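Local coordinates for protein H127A/Y244A mutant of alginate lyase AlyC3 in complex with dimannuronate (Psychromonas sp., PDB 7C8F) that is a PL7-family alginate lyase, which probably cleaves mannuronate-containing alginate by beta-elimination, and here holds dimannuronate as a double mutant, at residues 86-91 with 226-231; 158-163 with 214-219. All blocks are in the same frame, centred on the assembly; numbering follows the deposited sequence.

Contact 1 (86-91 with 226-231)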
loop_
_atom_site.group_PDB
_atom_site.type_symbol
_atom_site.label_atom_id
_atom_site.label_comp_id
_atom_site.label_asym_id
_atom_site.label_seq_id
_atom_site.Cartn_x
_atom_site.Cartn_y
_atom_site.Cartn_z
ATOM N N PHE B 86 -11.279 1.298 -9.473
ATOM C CA PHE B 86 -11.677 -0.044 -9.083
ATOM C C PHE B 86 -10.598 -0.772 -8.297
ATOM O O PHE B 86 -9.394 -0.513 -8.434
ATOM C CB PHE B 86 -12.101 -0.896 -10.289
ATOM C CG PHE B 86 -11.199 -0.784 -11.507
ATOM C CD1 PHE B 86 -9.996 -1.480 -11.573
ATOM C CD2 PHE B 86 -11.587 -0.018 -12.593
ATOM C CE1 PHE B 86 -9.180 -1.390 -12.706
ATOM C CE2 PHE B 86 -10.781 0.078 -13.731
ATOM C CZ PHE B 86 -9.578 -0.610 -13.784
ATOM N N ARG B 87 -11.049 -1.710 -7.479
ATOM C CA ARG B 87 -10.139 -2.668 -6.873
ATOM C C ARG B 87 -9.712 -3.698 -7.903
ATOM O O ARG B 87 -10.495 -4.103 -8.763
ATOM C CB ARG B 87 -10.831 -3.380 -5.717
ATOM C CG ARG B 87 -11.046 -2.432 -4.574
ATOM C CD ARG B 87 -11.435 -3.104 -3.305
ATOM N NE ARG B 87 -10.496 -4.115 -2.833
ATOM C CZ ARG B 87 -10.464 -4.462 -1.558
ATOM N NH1 ARG B 87 -11.284 -3.845 -0.714
ATOM N NH2 ARG B 87 -9.646 -5.395 -1.121
ATOM N N THR B 88 -8.462 -4.132 -7.810
ATOM C CA THR B 88 -7.906 -5.073 -8.780
ATOM C C THR B 88 -7.757 -6.466 -8.192
ATOM O O THR B 88 -7.332 -7.391 -8.906
ATOM C CB THR B 88 -6.529 -4.591 -9.266
ATOM O OG1 THR B 88 -5.573 -4.705 -8.191
ATOM C CG2 THR B 88 -6.597 -3.145 -9.743
ATOM N N ASP B 89 -8.095 -6.641 -6.911
ATOM C CA ASP B 89 -7.709 -7.819 -6.150
ATOM C C ASP B 89 -8.868 -8.738 -5.799
ATOM O O ASP B 89 -8.649 -9.731 -5.100
ATOM C CB ASP B 89 -6.958 -7.403 -4.871
ATOM C CG ASP B 89 -7.756 -6.441 -3.978
ATOM O OD1 ASP B 89 -8.584 -5.639 -4.469
ATOM O OD2 ASP B 89 -7.535 -6.489 -2.742
ATOM N N LEU B 90 -10.093 -8.441 -6.258
ATOM C CA LEU B 90 -11.203 -9.223 -5.738
ATOM C C LEU B 90 -11.707 -10.222 -6.775
ATOM O O LEU B 90 -11.705 -9.931 -7.974
ATOM C CB LEU B 90 -12.355 -8.308 -5.310
ATOM C CG LEU B 90 -11.985 -7.316 -4.202
ATOM C CD1 LEU B 90 -13.158 -6.402 -3.940
ATOM C CD2 LEU B 90 -11.574 -8.040 -2.922
ATOM N N PRO B 91 -12.130 -11.416 -6.346
ATOM C CA PRO B 91 -12.496 -12.452 -7.322
ATOM C C PRO B 91 -13.813 -12.188 -8.021
ATOM O O PRO B 91 -14.029 -12.712 -9.120
ATOM C CB PRO B 91 -12.558 -13.732 -6.474
ATOM C CG PRO B 91 -12.897 -13.239 -5.094
ATOM C CD PRO B 91 -12.219 -11.892 -4.953
ATOM N N HIS B 226 -0.896 -11.869 -15.931
ATOM C CA HIS B 226 0.139 -11.425 -15.007
ATOM C C HIS B 226 -0.449 -11.268 -13.607
ATOM O O HIS B 226 -1.466 -10.588 -13.424
ATOM C CB HIS B 226 0.710 -10.102 -15.499
ATOM C CG HIS B 226 1.812 -9.567 -14.645
ATOM N ND1 HIS B 226 3.043 -10.183 -14.554
ATOM C CD2 HIS B 226 1.869 -8.491 -13.826
ATOM C CE1 HIS B 226 3.813 -9.497 -13.730
ATOM N NE2 HIS B 226 3.127 -8.461 -13.281
ATOM N N ASP B 227 0.182 -11.903 -12.620
ATOM C CA ASP B 227 -0.251 -11.809 -11.225
ATOM C C ASP B 227 0.073 -10.412 -10.700
ATOM O O ASP B 227 1.218 -9.964 -10.790
ATOM C CB ASP B 227 0.488 -12.888 -10.421
ATOM C CG ASP B 227 0.133 -12.916 -8.926
ATOM O OD1 ASP B 227 -0.511 -11.992 -8.412
ATOM O OD2 ASP B 227 0.544 -13.884 -8.244
ATOM N N ILE B 228 -0.946 -9.707 -10.177
ATOM C CA ILE B 228 -0.758 -8.355 -9.651
ATOM C C ILE B 228 -1.123 -8.268 -8.171
ATOM O O ILE B 228 -1.588 -7.225 -7.701
ATOM C CB ILE B 228 -1.533 -7.313 -10.483
ATOM C CG1 ILE B 228 -3.025 -7.667 -10.583
ATOM C CG2 ILE B 228 -0.930 -7.201 -11.875
ATOM C CD1 ILE B 228 -3.903 -6.525 -11.098
ATOM N N ASP B 229 -0.910 -9.330 -7.437
ATOM C CA ASP B 229 -1.164 -9.341 -5.988
ATOM C C ASP B 229 -0.478 -8.126 -5.319
ATOM O O ASP B 229 -1.002 -7.544 -4.435
ATOM C CB ASP B 229 -0.611 -10.661 -5.421
ATOM C CG ASP B 229 -1.049 -11.006 -4.004
ATOM O OD1 ASP B 229 -1.921 -10.444 -3.468
ATOM O OD2 ASP B 229 -0.476 -11.943 -3.527
ATOM N N TYR B 230 0.699 -7.800 -5.788
ATOM C CA TYR B 230 1.469 -6.688 -5.249
ATOM C C TYR B 230 0.808 -5.309 -5.318
ATOM O O TYR B 230 1.184 -4.441 -4.614
ATOM C CB TYR B 230 2.853 -6.601 -5.929
ATOM C CG TYR B 230 2.807 -6.432 -7.439
ATOM C CD1 TYR B 230 2.673 -5.192 -7.999
ATOM C CD2 TYR B 230 2.889 -7.518 -8.269
ATOM C CE1 TYR B 230 2.592 -5.041 -9.344
ATOM C CE2 TYR B 230 2.825 -7.381 -9.616
ATOM C CZ TYR B 230 2.665 -6.150 -10.139
ATOM O OH TYR B 230 2.620 -6.034 -11.486
ATOM N N TRP B 231 -0.169 -5.177 -6.196
ATOM C CA TRP B 231 -0.888 -3.946 -6.441
ATOM C C TRP B 231 -2.236 -3.857 -5.738
ATOM O O TRP B 231 -2.951 -2.950 -5.922
ATOM C CB TRP B 231 -1.157 -3.889 -7.938
ATOM C CG TRP B 231 -1.413 -2.565 -8.599
ATOM C CD1 TRP B 231 -2.586 -2.090 -9.021
ATOM C CD2 TRP B 231 -0.439 -1.609 -8.971
ATOM N NE1 TRP B 231 -2.436 -0.885 -9.618
ATOM C CE2 TRP B 231 -1.110 -0.563 -9.606
ATOM C CE3 TRP B 231 0.944 -1.532 -8.827
ATOM C CZ2 TRP B 231 -0.438 0.537 -10.098
ATOM C CZ3 TRP B 231 1.584 -0.446 -9.306
ATOM C CH2 TRP B 231 0.897 0.565 -9.940
HETATM O O HOH W 1 -4.420 -7.092 -7.044
#

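Contact 2 (158-163 with 214-219)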
loop_
_atom_site.group_PDB
_atom_site.type_symbol
_atom_site.label_atom_id
_atom_site.label_comp_id
_atom_site.label_asym_id
_atom_site.label_seq_id
_atom_site.Cartn_x
_atom_site.Cartn_y
_atom_site.Cartn_z
ATOM N N PHE B 158 3.962 -3.296 -30.866
ATOM C CA PHE B 158 3.188 -2.976 -29.675
ATOM C C PHE B 158 3.796 -3.703 -28.484
ATOM O O PHE B 158 4.242 -4.849 -28.607
ATOM C CB PHE B 158 1.769 -3.501 -29.845
ATOM C CG PHE B 158 0.964 -2.796 -30.895
ATOM C CD1 PHE B 158 0.856 -1.412 -30.909
ATOM C CD2 PHE B 158 0.299 -3.530 -31.863
ATOM C CE1 PHE B 158 0.080 -0.774 -31.861
ATOM C CE2 PHE B 158 -0.480 -2.900 -32.823
ATOM C CZ PHE B 158 -0.577 -1.519 -32.827
ATOM N N TRP B 159 3.783 -3.049 -27.320
ATOM C CA TRP B 159 4.320 -3.635 -26.096
ATOM C C TRP B 159 3.387 -3.318 -24.940
ATOM O O TRP B 159 2.757 -2.257 -24.911
ATOM C CB TRP B 159 5.697 -3.061 -25.718
ATOM C CG TRP B 159 6.747 -3.264 -26.763
ATOM C CD1 TRP B 159 6.980 -2.457 -27.838
ATOM C CD2 TRP B 159 7.696 -4.334 -26.840
ATOM N NE1 TRP B 159 8.027 -2.959 -28.578
ATOM C CE2 TRP B 159 8.472 -4.111 -27.994
ATOM C CE3 TRP B 159 7.956 -5.459 -26.054
ATOM C CZ2 TRP B 159 9.494 -4.971 -28.385
ATOM C CZ3 TRP B 159 8.989 -6.322 -26.450
ATOM C CH2 TRP B 159 9.734 -6.064 -27.601
ATOM N N ALA B 160 3.337 -4.233 -23.975
ATOM C CA ALA B 160 2.747 -3.956 -22.666
ATOM C C ALA B 160 3.877 -3.734 -21.670
ATOM O O ALA B 160 4.685 -4.637 -21.429
ATOM C CB ALA B 160 1.867 -5.115 -22.208
ATOM N N MET B 161 3.955 -2.528 -21.123
ATOM C CA MET B 161 4.938 -2.176 -20.110
ATOM C C MET B 161 4.223 -2.278 -18.774
ATOM O O MET B 161 3.333 -1.474 -18.481
ATOM C CB MET B 161 5.432 -0.751 -20.350
ATOM C CG MET B 161 5.935 -0.490 -21.777
ATOM S SD MET B 161 7.317 -1.567 -22.211
ATOM C CE MET B 161 7.907 -0.803 -23.732
ATOM N N VAL B 162 4.587 -3.262 -17.968
ATOM C CA VAL B 162 3.864 -3.581 -16.739
ATOM C C VAL B 162 4.746 -3.261 -15.546
ATOM O O VAL B 162 5.833 -3.834 -15.394
ATOM C CB VAL B 162 3.406 -5.048 -16.727
ATOM C CG1 VAL B 162 2.682 -5.377 -15.427
ATOM C CG2 VAL B 162 2.503 -5.322 -17.928
ATOM N N LYS B 163 4.277 -2.354 -14.690
ATOM C CA LYS B 163 4.963 -2.090 -13.436
ATOM C C LYS B 163 4.772 -3.306 -12.538
ATOM O O LYS B 163 3.632 -3.750 -12.318
ATOM C CB LYS B 163 4.335 -0.833 -12.828
ATOM C CG LYS B 163 4.698 -0.500 -11.386
ATOM C CD LYS B 163 6.172 -0.113 -11.194
ATOM C CE LYS B 163 6.304 0.566 -9.808
ATOM N NZ LYS B 163 7.704 0.798 -9.365
ATOM N N LEU B 214 -3.851 -9.231 -14.229
ATOM C CA LEU B 214 -3.897 -8.353 -15.383
ATOM C C LEU B 214 -3.827 -9.242 -16.618
ATOM O O LEU B 214 -2.826 -9.936 -16.835
ATOM C CB LEU B 214 -2.718 -7.374 -15.356
ATOM C CG LEU B 214 -2.518 -6.535 -16.623
ATOM C CD1 LEU B 214 -3.695 -5.608 -16.808
ATOM C CD2 LEU B 214 -1.244 -5.723 -16.503
ATOM N N ILE B 215 -4.894 -9.242 -17.406
ATOM C CA ILE B 215 -5.009 -10.097 -18.581
ATOM C C ILE B 215 -5.068 -9.204 -19.807
ATOM O O ILE B 215 -5.817 -8.219 -19.825
ATOM C CB ILE B 215 -6.259 -10.988 -18.493
ATOM C CG1 ILE B 215 -6.144 -11.922 -17.287
ATOM C CG2 ILE B 215 -6.443 -11.783 -19.791
ATOM C CD1 ILE B 215 -7.351 -12.795 -17.073
ATOM N N ILE B 216 -4.274 -9.531 -20.829
ATOM C CA ILE B 216 -4.324 -8.817 -22.104
ATOM C C ILE B 216 -4.473 -9.830 -23.227
ATOM O O ILE B 216 -3.638 -10.737 -23.365
ATOM C CB ILE B 216 -3.084 -7.936 -22.344
ATOM C CG1 ILE B 216 -2.866 -7.003 -21.152
ATOM C CG2 ILE B 216 -3.238 -7.127 -23.635
ATOM C CD1 ILE B 216 -1.651 -6.132 -21.281
ATOM N N ASP B 217 -5.518 -9.662 -24.032
ATOM C CA ASP B 217 -5.699 -10.401 -25.279
ATOM C C ASP B 217 -5.451 -9.460 -26.450
ATOM O O ASP B 217 -5.877 -8.300 -26.428
ATOM C CB ASP B 217 -7.125 -10.943 -25.416
ATOM C CG ASP B 217 -7.532 -11.839 -24.265
ATOM O OD1 ASP B 217 -6.678 -12.577 -23.735
ATOM O OD2 ASP B 217 -8.723 -11.803 -23.884
ATOM N N VAL B 218 -4.773 -9.964 -27.481
ATOM C CA VAL B 218 -4.468 -9.200 -28.681
ATOM C C VAL B 218 -5.013 -9.983 -29.865
ATOM O O VAL B 218 -4.666 -11.157 -30.051
ATOM C CB VAL B 218 -2.960 -8.942 -28.818
ATOM C CG1 VAL B 218 -2.649 -8.121 -30.066
ATOM C CG2 VAL B 218 -2.429 -8.253 -27.545
ATOM N N ASP B 219 -5.891 -9.349 -30.636
ATOM C CA ASP B 219 -6.578 -10.017 -31.738
ATOM C C ASP B 219 -7.169 -11.353 -31.297
ATOM O O ASP B 219 -7.098 -12.359 -32.012
ATOM C CB ASP B 219 -5.673 -10.170 -32.958
ATOM C CG ASP B 219 -5.338 -8.844 -33.601
ATOM O OD1 ASP B 219 -6.188 -7.923 -33.568
ATOM O OD2 ASP B 219 -4.224 -8.729 -34.162
#

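Contact 1 (86-91 with 226-231)
The indole of Trp231 meets Thr88 at its rim: Thr88 OG1 lies near the ring plane, 4.1 Å from CD1 of Trp231, so the hydroxyl faces an edge and not the pi cloud. The indole's own N-H is spent elsewhere, on Ser236 OG. Tyr230 carries the backbone carbon of Ile228 over one face, 4.1 Å above the plane and offset toward the rim, while its OH takes the in-plane N-H of His226 NE2 at 3.1 Å, a bent bond at 137°. The same OH also bonds to Lys163 O.

The contact between the two segments is narrow, 141 Å² in all, and Thr88 supplies nearly all of its side of it. Ile228 has CG1 flanked by its backbone N and carbonyl carbon (chi1 55°), and the extended second torsion carries CD1 on to Thr88 CB at 3.7 Å, the two side chains crossing at about a right angle. Direct polar bonding is absent; a water spans the gap instead, 2.9 Å from Thr88 OG1 and donating to Ile228 O at 2.9 Å. That carbonyl also accepts from the backbone N of Trp231, which fixes the turn.

Each segment is stiffened internally. Arg87 grips Asp89 side-on, NE to OD1 and NH2 to OD2, both at 2.9 Å, with OD1 using its syn lone pair and the guanidinium plane nearly containing both partners. Asp229 N bonds to Asp227 OD1 in an Asx turn where strand 221-227 ends. Across the dimer, Arg87 pairs with Asp229 of the second subunit, and Asp229 with Arg87 of that subunit. The geometry is that of a loop and a strand end with its 3-10 turn meeting near one end of a beta jelly roll, as in PL7 lyases, beside the subunit interface.

Contact 2 (158-163 with 214-219)
Two apolar pairs, Ala160 with Ile216 and Val162 with Leu214, carry this contact between strands of different sheets. The backbones stay 8.6 Å apart at Ala160 CA and Ile216 CA, too far for strand pairing, and side chains bridge the gap. Ile216 is extended, chi2 178°, so that its terminal CD1 comes to 3.8 Å from the CB of Ala160, whose small methyl accommodates the longer partner. Beside it, Val162 and Leu214 meet tip to tip: CD2 of Leu214 lies 4.0 Å from CG2 of Val162 and 4.1 Å from Val162 CG1, touching both branches of the fork. Leu143 also packs on Ala160 and Ile216.

Toward the other end the strands draw slightly apart, Phe158 CA to Val218 CA being 9.9 Å. The nearest approach there is 5.7 Å, from Phe158 CD2 to Val218 CG1, and Phe158 turns instead to an edge-to-face meeting with Phe205. Asp219, beyond the strand end, is exposed, and Asp217 is partly exposed and salt-bridged to Arg222.

Every atom touching across the contact is a methyl carbon, so cohesion rests on dispersion and the exclusion of water over 129 Å², as between the sheets of a beta-sandwich.

In the fold
Both contacts are buried, but the centre of contact 2 lies about 11 Å from the centre of the chain and that of contact 1 about 19 Å, the two being 15 Å apart. Contact 2 joins the two large sheets face to face by hydrocarbon alone; contact 1 joins a loop to a strand end and uses water and, around it, charge, near the second subunit. Strands 213-218 and 221-227 are neighbours in one sheet, with His226 O 2.9 Å from Leu214 N, a probable hydrogen bond. His226 CD2 packs on Val162 CG1 at 3.6 Å, bringing 226-231 against strand 158-163. The side chain of Trp231 comes within about 8 Å of a bound mannuronate, that of Val162 about 10 Å.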